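Local coordinates for ABC-type metal ion transport system, periplasmic component (PDB 3K2D), which binds methionine and is probably the substrate-binding component of an ABC transporter, and as an immunogenic lipoprotein activates Toll-like receptor 2, at residues 161-166 and 172-177; 62-67 and 78-83. The protein carries 4 engineered substitutions. All coordinates share one frame; numbering follows the deposited sequence.

Overall arrangement
IlpA, a member of the NlpA lipoprotein family within the periplasmic-binding-protein clan, illustrates how such a protein holds a small ligand between two alpha/beta lobes, each built on its own five-stranded mixed sheet. The two interactions lie on opposite sides of the chain's centre, one in each lobe. Their centres are 22 Å apart, yet their nearest atoms approach to about 6 Å, and the bound methionine touches both. Interaction 1 packs a helical turn on strand 171-174, and the chain that follows offers T177 to the ligand amino group. Interaction 2 packs a helix on strand 78-83 and places H63 and Y66 around the thioether end. R119 and N202 add further hydrogen bonds to the same methionine.

Interaction 1. Residues 161-166 and 172-177; sequences QLPRSL and SIINTT. With MET (methionine), chain C.
I174 supplies the main bump of this contact and the helical turn 162-165, with L166 after it, supplies the hollow. The isoleucine side chain rises from strand 171-174, with CG1 anti to the carbonyl carbon (chi1 -51°) and the rest of the chain extended. Its middle therefore lies beneath L162, where CG1 comes 3.7 Å from L162 CB, while its tip reaches on: CD1 is 3.6 Å from L162 O and 4.0 Å from L166 CG. The CG2 branch takes the other flank, beside the P163 ring. In return L162 leans over the strand backbone, its CG 3.6 Å from I173 O, and the CD2 methyl of L166 fits against S172 CB at 3.8 Å. The turn thus rides on a strand of the five-stranded sheet of its lobe, and L162 and S165 also touch A109 on the neighbouring strand 107-111.

Beyond S172 and I174 the strand gives way to helix 176-179 and the ligand pocket, which N175 and T177 help to line. T177 OG1 accepts from the methionine N at 3.3 Å and is also hydrogen-bonded to E17 and Y44.

Beside the apolar fit runs a short polar chain. S172 OG donates to S165 OG at 2.5 Å, and S165 OG donates in turn to L162 O, meeting a lone pair in the carbonyl plane at a C=O...donor angle of 130°. L162 O also accepts from S165 N. Chemically, then, the buried S165 hydroxyl is used as both acceptor and donor, coupling the strand to the helical turn within otherwise apolar packing.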
ATOM      1  N   GLN A 161      -0.139 -12.394   2.501  1.00 20.58           N
ATOM      2  CA  GLN A 161      -0.879 -13.537   3.015  1.00 21.22           C
ATOM      3  C   GLN A 161      -2.182 -13.163   3.714  1.00 20.72           C
ATOM      4  O   GLN A 161      -2.936 -14.043   4.118  1.00 19.64           O
ATOM      5  CB  GLN A 161      -0.008 -14.378   3.958  1.00 23.04           C
ATOM      6  CG  GLN A 161       1.078 -15.192   3.249  1.00 28.60           C
ATOM      7  CD  GLN A 161       0.537 -16.006   2.071  1.00 32.48           C
ATOM      8  OE1 GLN A 161      -0.013 -17.103   2.241  1.00 34.73           O
ATOM      9  NE2 GLN A 161       0.681 -15.457   0.867  1.00 35.37           N
ATOM     10  N   LEU A 162      -2.461 -11.869   3.849  1.00 20.33           N
ATOM     11  CA  LEU A 162      -3.701 -11.439   4.503  1.00 21.09           C
ATOM     12  C   LEU A 162      -5.000 -11.870   3.805  1.00 20.67           C
ATOM     13  O   LEU A 162      -5.987 -12.172   4.473  1.00 20.88           O
ATOM     14  CB  LEU A 162      -3.735  -9.916   4.687  1.00 20.93           C
ATOM     15  CG  LEU A 162      -3.116  -9.331   5.961  1.00 21.35           C
ATOM     16  CD1 LEU A 162      -3.446 -10.247   7.145  1.00 20.33           C
ATOM     17  CD2 LEU A 162      -1.623  -9.192   5.814  1.00 20.64           C
ATOM     18  N   PRO A 163      -5.025 -11.893   2.458  1.00 19.89           N
ATOM     19  CA  PRO A 163      -6.266 -12.304   1.792  1.00 20.58           C
ATOM     20  C   PRO A 163      -6.720 -13.681   2.262  1.00 21.33           C
ATOM     21  O   PRO A 163      -7.834 -13.845   2.752  1.00 20.78           O
ATOM     22  CB  PRO A 163      -5.887 -12.289   0.315  1.00 19.30           C
ATOM     23  CG  PRO A 163      -4.889 -11.196   0.248  1.00 18.17           C
ATOM     24  CD  PRO A 163      -4.027 -11.459   1.466  1.00 19.26           C
ATOM     25  N   ARG A 164      -5.834 -14.659   2.118  1.00 22.76           N
ATOM     26  CA  ARG A 164      -6.108 -16.027   2.523  1.00 24.57           C
ATOM     27  C   ARG A 164      -6.371 -16.137   4.029  1.00 24.42           C
ATOM     28  O   ARG A 164      -6.936 -17.130   4.497  1.00 26.85           O
ATOM     29  CB  ARG A 164      -4.928 -16.917   2.110  1.00 29.14           C
ATOM     30  CG  ARG A 164      -4.849 -18.277   2.793  1.00 37.83           C
ATOM     31  CD  ARG A 164      -6.049 -19.167   2.500  1.00 45.03           C
ATOM     32  NE  ARG A 164      -6.051 -20.348   3.369  1.00 51.42           N
ATOM     33  CZ  ARG A 164      -6.976 -21.306   3.348  1.00 52.29           C
ATOM     34  NH1 ARG A 164      -7.993 -21.240   2.497  1.00 51.93           N
ATOM     35  NH2 ARG A 164      -6.886 -22.332   4.187  1.00 52.58           N
ATOM     36  N   SER A 165      -5.989 -15.119   4.791  1.00 22.56           N
ATOM     37  CA  SER A 165      -6.197 -15.168   6.233  1.00 21.92           C
ATOM     38  C   SER A 165      -7.673 -15.115   6.597  1.00 22.05           C
ATOM     39  O   SER A 165      -8.070 -15.614   7.643  1.00 21.70           O
ATOM     40  CB  SER A 165      -5.451 -14.023   6.937  1.00 21.95           C
ATOM     41  OG  SER A 165      -6.177 -12.808   6.904  1.00 22.78           O
ATOM     42  N   LEU A 166      -8.485 -14.515   5.731  1.00 22.71           N
ATOM     43  CA  LEU A 166      -9.916 -14.400   5.983  1.00 23.23           C
ATOM     44  C   LEU A 166     -10.576 -15.740   6.288  1.00 26.31           C
ATOM     45  O   LEU A 166     -11.653 -15.782   6.889  1.00 28.41           O
ATOM     46  CB  LEU A 166     -10.621 -13.740   4.789  1.00 18.81           C
ATOM     47  CG  LEU A 166     -10.322 -12.255   4.560  1.00 17.09           C
ATOM     48  CD1 LEU A 166     -10.954 -11.798   3.254  1.00 11.37           C
ATOM     49  CD2 LEU A 166     -10.848 -11.431   5.755  1.00 14.57           C
ATOM     50  N   SER A 172      -9.669  -9.524   9.208  1.00 19.13           N
ATOM     51  CA  SER A 172      -8.335  -9.140   8.764  1.00 17.75           C
ATOM     52  C   SER A 172      -8.274  -7.763   8.136  1.00 16.80           C
ATOM     53  O   SER A 172      -9.113  -7.405   7.316  1.00 15.80           O
ATOM     54  CB  SER A 172      -7.809 -10.135   7.729  1.00 18.73           C
ATOM     55  OG  SER A 172      -7.843 -11.462   8.209  1.00 22.90           O
ATOM     56  N   ILE A 173      -7.265  -6.993   8.528  1.00 17.09           N
ATOM     57  CA  ILE A 173      -7.043  -5.671   7.961  1.00 16.02           C
ATOM     58  C   ILE A 173      -6.089  -5.943   6.802  1.00 17.22           C
ATOM     59  O   ILE A 173      -4.956  -6.377   7.007  1.00 18.81           O
ATOM     60  CB  ILE A 173      -6.424  -4.719   9.008  1.00 15.06           C
ATOM     61  CG1 ILE A 173      -7.497  -4.373  10.054  1.00 13.57           C
ATOM     62  CG2 ILE A 173      -5.890  -3.457   8.333  1.00 11.91           C
ATOM     63  CD1 ILE A 173      -7.005  -3.519  11.207  1.00 15.51           C
ATOM     64  N   ILE A 174      -6.570  -5.713   5.584  1.00 18.07           N
ATOM     65  CA  ILE A 174      -5.801  -5.990   4.379  1.00 17.63           C
ATOM     66  C   ILE A 174      -5.550  -4.754   3.533  1.00 18.64           C
ATOM     67  O   ILE A 174      -6.460  -3.954   3.330  1.00 20.62           O
ATOM     68  CB  ILE A 174      -6.557  -7.008   3.495  1.00 17.87           C
ATOM     69  CG1 ILE A 174      -6.971  -8.221   4.335  1.00 18.34           C
ATOM     70  CG2 ILE A 174      -5.695  -7.425   2.320  1.00 14.60           C
ATOM     71  CD1 ILE A 174      -7.829  -9.240   3.588  1.00 18.09           C
ATOM     72  N   ASN A 175      -4.317  -4.604   3.042  1.00 17.33           N
ATOM     73  CA  ASN A 175      -3.958  -3.488   2.168  1.00 15.50           C
ATOM     74  C   ASN A 175      -4.845  -3.665   0.929  1.00 15.65           C
ATOM     75  O   ASN A 175      -5.054  -4.794   0.475  1.00 15.98           O
ATOM     76  CB  ASN A 175      -2.480  -3.582   1.740  1.00 13.99           C
ATOM     77  CG  ASN A 175      -1.510  -3.446   2.905  1.00 14.00           C
ATOM     78  OD1 ASN A 175      -1.224  -2.342   3.371  1.00 16.21           O
ATOM     79  ND2 ASN A 175      -0.999  -4.571   3.382  1.00 10.71           N
ATOM     80  N   THR A 176      -5.364  -2.572   0.379  1.00 14.95           N
ATOM     81  CA  THR A 176      -6.221  -2.671  -0.804  1.00 15.72           C
ATOM     82  C   THR A 176      -5.459  -3.322  -1.963  1.00 15.51           C
ATOM     83  O   THR A 176      -6.044  -3.909  -2.866  1.00 15.59           O
ATOM     84  CB  THR A 176      -6.746  -1.274  -1.231  1.00 16.78           C
ATOM     85  OG1 THR A 176      -7.572  -0.732  -0.191  1.00 13.82           O
ATOM     86  CG2 THR A 176      -7.554  -1.373  -2.507  1.00 16.37           C
ATOM     87  N   THR A 177      -4.141  -3.213  -1.914  1.00 16.48           N
ATOM     88  CA  THR A 177      -3.263  -3.789  -2.921  1.00 15.89           C
ATOM     89  C   THR A 177      -3.569  -5.259  -3.123  1.00 16.61           C
ATOM     90  O   THR A 177      -3.469  -5.775  -4.235  1.00 18.30           O
ATOM     91  CB  THR A 177      -1.793  -3.714  -2.486  1.00 15.12           C
ATOM     92  OG1 THR A 177      -1.431  -2.352  -2.252  1.00 13.66           O
ATOM     93  CG2 THR A 177      -0.893  -4.323  -3.552  1.00 14.48           C
TER
HETATM   94  N   MET C 266      -0.372   0.457  -0.906  1.00 11.46           N
HETATM   95  CA  MET C 266      -0.398   0.292   0.598  1.00 12.66           C
HETATM   96  C   MET C 266      -1.579   1.037   1.110  1.00 13.50           C
HETATM   97  O   MET C 266      -1.831   2.181   0.641  1.00 11.22           O
HETATM   98  CB  MET C 266       0.795   0.891   1.315  1.00 11.70           C
HETATM   99  CG  MET C 266       2.079   0.276   0.982  1.00  8.93           C
HETATM  100  SD  MET C 266       3.303   0.647   2.188  1.00  1.00           S
HETATM  101  CE  MET C 266       4.487  -0.309   1.314  1.00  1.77           C
HETATM  102  OXT MET C 266      -2.263   0.515   2.003  1.00 15.33           O

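Interaction 2. Residues 62-67 and 78-83; sequences QHKPYL and LTIAGN. With MET (methionine), chain C.
The first turn of helix 64-74 packs over strand 78-83, with no hydrogen bond between the segments; the CA atoms of K64 and I80 are 8.4 Å apart and those of L67 and L78 8.5 Å. Strand 58-63, this helix and strand 78-83 make up a beta-alpha-beta crossover between parallel strands, with strand 202-207 antiparallel between the two. Strand 78-83 is the outermost of this lobe's sheet within the chain, and is interrupted by a classic beta bulge, A81 and G82 standing across from the single residue I204.

L67 points toward the strand, and its two branches bridge two alternate residues there. CG stands anti to the backbone N (chi1 167°), sending L67 CD1 to L78 CD1 at 3.8 Å and L67 CD2 to I80 CG1 at 3.7 Å. K64 adds a looser outer contact: its aliphatic chain crosses I80 at about a right angle, K64 CD lying 4.0 Å from I80 CD1, while its ammonium group makes a salt bridge with D68. L78 also packs on N48 and L51 of helix 47-53.

The start of the same helix forms part of the methionine site. H63 is the N-cap, and its ND1 accepts from Y66 N at 3.2 Å with an N-H...acceptor angle of 152°, the donor lying near the ring plane. H63 NE2 is hydrogen-bonded to N116 OD1, so partners at both nitrogens fix the rotation of the imidazole. One face of that ring lies under the ligand SD, offset toward the rim. The phenol ring of Y66 presents a face to the terminal methyl of the ligand: methionine CE sits over the ring centre, a position consistent with a CH-pi contact.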
ATOM      1  N   GLN A  62       4.433   2.548  -2.371  1.00 16.03           N
ATOM      2  CA  GLN A  62       4.487   2.793  -0.932  1.00 15.44           C
ATOM      3  C   GLN A  62       4.061   4.159  -0.446  1.00 15.59           C
ATOM      4  O   GLN A  62       3.841   5.076  -1.235  1.00 17.13           O
ATOM      5  CB  GLN A  62       5.916   2.569  -0.441  1.00 15.72           C
ATOM      6  CG  GLN A  62       6.862   3.699  -0.839  1.00 16.74           C
ATOM      7  CD  GLN A  62       8.303   3.250  -0.942  1.00 20.51           C
ATOM      8  OE1 GLN A  62       8.904   2.804   0.040  1.00 21.65           O
ATOM      9  NE2 GLN A  62       8.868   3.359  -2.142  1.00 20.55           N
ATOM     10  N   HIS A  63       3.943   4.278   0.876  1.00 15.50           N
ATOM     11  CA  HIS A  63       3.637   5.560   1.504  1.00 15.31           C
ATOM     12  C   HIS A  63       4.907   6.003   2.249  1.00 14.98           C
ATOM     13  O   HIS A  63       5.831   5.216   2.425  1.00 13.18           O
ATOM     14  CB  HIS A  63       2.411   5.474   2.433  1.00 13.27           C
ATOM     15  CG  HIS A  63       2.376   4.279   3.340  1.00 12.87           C
ATOM     16  ND1 HIS A  63       3.370   3.995   4.255  1.00 12.36           N
ATOM     17  CD2 HIS A  63       1.403   3.356   3.550  1.00 10.59           C
ATOM     18  CE1 HIS A  63       3.009   2.956   4.988  1.00 11.15           C
ATOM     19  NE2 HIS A  63       1.818   2.550   4.581  1.00  6.89           N
ATOM     20  N   LYS A  64       4.973   7.254   2.673  1.00 17.02           N
ATOM     21  CA  LYS A  64       6.178   7.731   3.339  1.00 19.56           C
ATOM     22  C   LYS A  64       6.636   6.931   4.570  1.00 19.85           C
ATOM     23  O   LYS A  64       7.817   6.571   4.673  1.00 19.90           O
ATOM     24  CB  LYS A  64       6.029   9.214   3.686  1.00 20.91           C
ATOM     25  CG  LYS A  64       7.324   9.877   4.107  1.00 24.69           C
ATOM     26  CD  LYS A  64       7.194  11.391   4.089  1.00 28.90           C
ATOM     27  CE  LYS A  64       8.472  12.067   4.586  1.00 34.10           C
ATOM     28  NZ  LYS A  64       8.657  12.014   6.069  1.00 35.37           N
ATOM     29  N   PRO A  65       5.720   6.629   5.512  1.00 19.51           N
ATOM     30  CA  PRO A  65       6.148   5.866   6.691  1.00 17.54           C
ATOM     31  C   PRO A  65       6.923   4.626   6.298  1.00 17.77           C
ATOM     32  O   PRO A  65       7.954   4.321   6.886  1.00 21.07           O
ATOM     33  CB  PRO A  65       4.833   5.520   7.375  1.00 16.82           C
ATOM     34  CG  PRO A  65       3.977   6.703   7.062  1.00 17.59           C
ATOM     35  CD  PRO A  65       4.275   6.924   5.584  1.00 19.02           C
ATOM     36  N   TYR A  66       6.429   3.921   5.288  1.00 16.33           N
ATOM     37  CA  TYR A  66       7.065   2.699   4.825  1.00 14.99           C
ATOM     38  C   TYR A  66       8.438   2.916   4.196  1.00 17.12           C
ATOM     39  O   TYR A  66       9.366   2.141   4.420  1.00 18.65           O
ATOM     40  CB  TYR A  66       6.160   1.988   3.830  1.00 10.31           C
ATOM     41  CG  TYR A  66       6.697   0.642   3.423  1.00  8.48           C
ATOM     42  CD1 TYR A  66       7.623   0.522   2.391  1.00  7.12           C
ATOM     43  CD2 TYR A  66       6.287  -0.519   4.078  1.00  7.24           C
ATOM     44  CE1 TYR A  66       8.124  -0.715   2.020  1.00  5.49           C
ATOM     45  CE2 TYR A  66       6.784  -1.756   3.713  1.00  6.23           C
ATOM     46  CZ  TYR A  66       7.702  -1.848   2.684  1.00  6.21           C
ATOM     47  OH  TYR A  66       8.207  -3.080   2.327  1.00  8.98           O
ATOM     48  N   LEU A  67       8.555   3.962   3.391  1.00 18.23           N
ATOM     49  CA  LEU A  67       9.810   4.286   2.733  1.00 17.94           C
ATOM     50  C   LEU A  67      10.862   4.699   3.773  1.00 18.51           C
ATOM     51  O   LEU A  67      11.981   4.185   3.768  1.00 15.95           O
ATOM     52  CB  LEU A  67       9.575   5.417   1.729  1.00 18.36           C
ATOM     53  CG  LEU A  67      10.789   6.131   1.133  1.00 16.98           C
ATOM     54  CD1 LEU A  67      11.612   5.184   0.278  1.00 12.47           C
ATOM     55  CD2 LEU A  67      10.281   7.316   0.318  1.00 16.89           C
ATOM     56  N   LEU A  78      16.894   7.252  -1.437  1.00 15.96           N
ATOM     57  CA  LEU A  78      15.843   7.459  -2.416  1.00 14.48           C
ATOM     58  C   LEU A  78      15.189   8.797  -2.161  1.00 12.71           C
ATOM     59  O   LEU A  78      15.334   9.364  -1.086  1.00 14.36           O
ATOM     60  CB  LEU A  78      14.811   6.340  -2.284  1.00 13.47           C
ATOM     61  CG  LEU A  78      15.448   4.951  -2.278  1.00 13.05           C
ATOM     62  CD1 LEU A  78      14.407   3.891  -1.922  1.00 15.49           C
ATOM     63  CD2 LEU A  78      16.069   4.681  -3.637  1.00 13.39           C
ATOM     64  N   THR A  79      14.460   9.303  -3.143  1.00 10.16           N
ATOM     65  CA  THR A  79      13.794  10.577  -2.971  1.00 11.44           C
ATOM     66  C   THR A  79      12.382  10.494  -3.518  1.00 12.45           C
ATOM     67  O   THR A  79      12.156   9.897  -4.576  1.00 14.29           O
ATOM     68  CB  THR A  79      14.534  11.712  -3.718  1.00 12.57           C
ATOM     69  OG1 THR A  79      15.916  11.703  -3.355  1.00 15.42           O
ATOM     70  CG2 THR A  79      13.951  13.059  -3.354  1.00 11.56           C
ATOM     71  N   ILE A  80      11.432  11.084  -2.801  1.00 11.61           N
ATOM     72  CA  ILE A  80      10.058  11.086  -3.265  1.00 14.04           C
ATOM     73  C   ILE A  80       9.958  11.989  -4.502  1.00 16.12           C
ATOM     74  O   ILE A  80      10.494  13.103  -4.517  1.00 17.78           O
ATOM     75  CB  ILE A  80       9.110  11.593  -2.168  1.00 13.05           C
ATOM     76  CG1 ILE A  80       9.123  10.609  -0.986  1.00 14.63           C
ATOM     77  CG2 ILE A  80       7.698  11.745  -2.728  1.00 10.84           C
ATOM     78  CD1 ILE A  80       8.319  11.066   0.241  1.00 10.78           C
ATOM     79  N   ALA A  81       9.283  11.501  -5.541  1.00 16.94           N
ATOM     80  CA  ALA A  81       9.118  12.262  -6.781  1.00 16.65           C
ATOM     81  C   ALA A  81       7.740  12.931  -6.879  1.00 18.00           C
ATOM     82  O   ALA A  81       7.603  13.994  -7.490  1.00 18.26           O
ATOM     83  CB  ALA A  81       9.338  11.350  -7.969  1.00 15.11           C
ATOM     84  N   GLY A  82       6.730  12.301  -6.277  1.00 18.54           N
ATOM     85  CA  GLY A  82       5.379  12.836  -6.294  1.00 19.40           C
ATOM     86  C   GLY A  82       4.372  11.915  -5.619  1.00 21.09           C
ATOM     87  O   GLY A  82       4.615  10.715  -5.471  1.00 22.94           O
ATOM     88  N   ASN A  83       3.233  12.460  -5.206  1.00 21.37           N
ATOM     89  CA  ASN A  83       2.209  11.650  -4.554  1.00 21.78           C
ATOM     90  C   ASN A  83       1.294  11.010  -5.590  1.00 21.85           C
ATOM     91  O   ASN A  83       1.088  11.570  -6.665  1.00 22.19           O
ATOM     92  CB  ASN A  83       1.328  12.499  -3.627  1.00 22.31           C
ATOM     93  CG  ASN A  83       2.116  13.249  -2.572  1.00 24.71           C
ATOM     94  OD1 ASN A  83       3.167  12.800  -2.109  1.00 25.09           O
ATOM     95  ND2 ASN A  83       1.593  14.397  -2.165  1.00 26.21           N
TER
HETATM   96  N   MET C 266      -0.372   0.457  -0.906  1.00 11.46           N
HETATM   97  CA  MET C 266      -0.398   0.292   0.598  1.00 12.66           C
HETATM   98  C   MET C 266      -1.579   1.037   1.110  1.00 13.50           C
HETATM   99  O   MET C 266      -1.831   2.181   0.641  1.00 11.22           O
HETATM  100  CB  MET C 266       0.795   0.891   1.315  1.00 11.70           C
HETATM  101  CG  MET C 266       2.079   0.276   0.982  1.00  8.93           C
HETATM  102  SD  MET C 266       3.303   0.647   2.188  1.00  1.00           S
HETATM  103  CE  MET C 266       4.487  -0.309   1.314  1.00  1.77           C
HETATM  104  OXT MET C 266      -2.263   0.515   2.003  1.00 15.33           O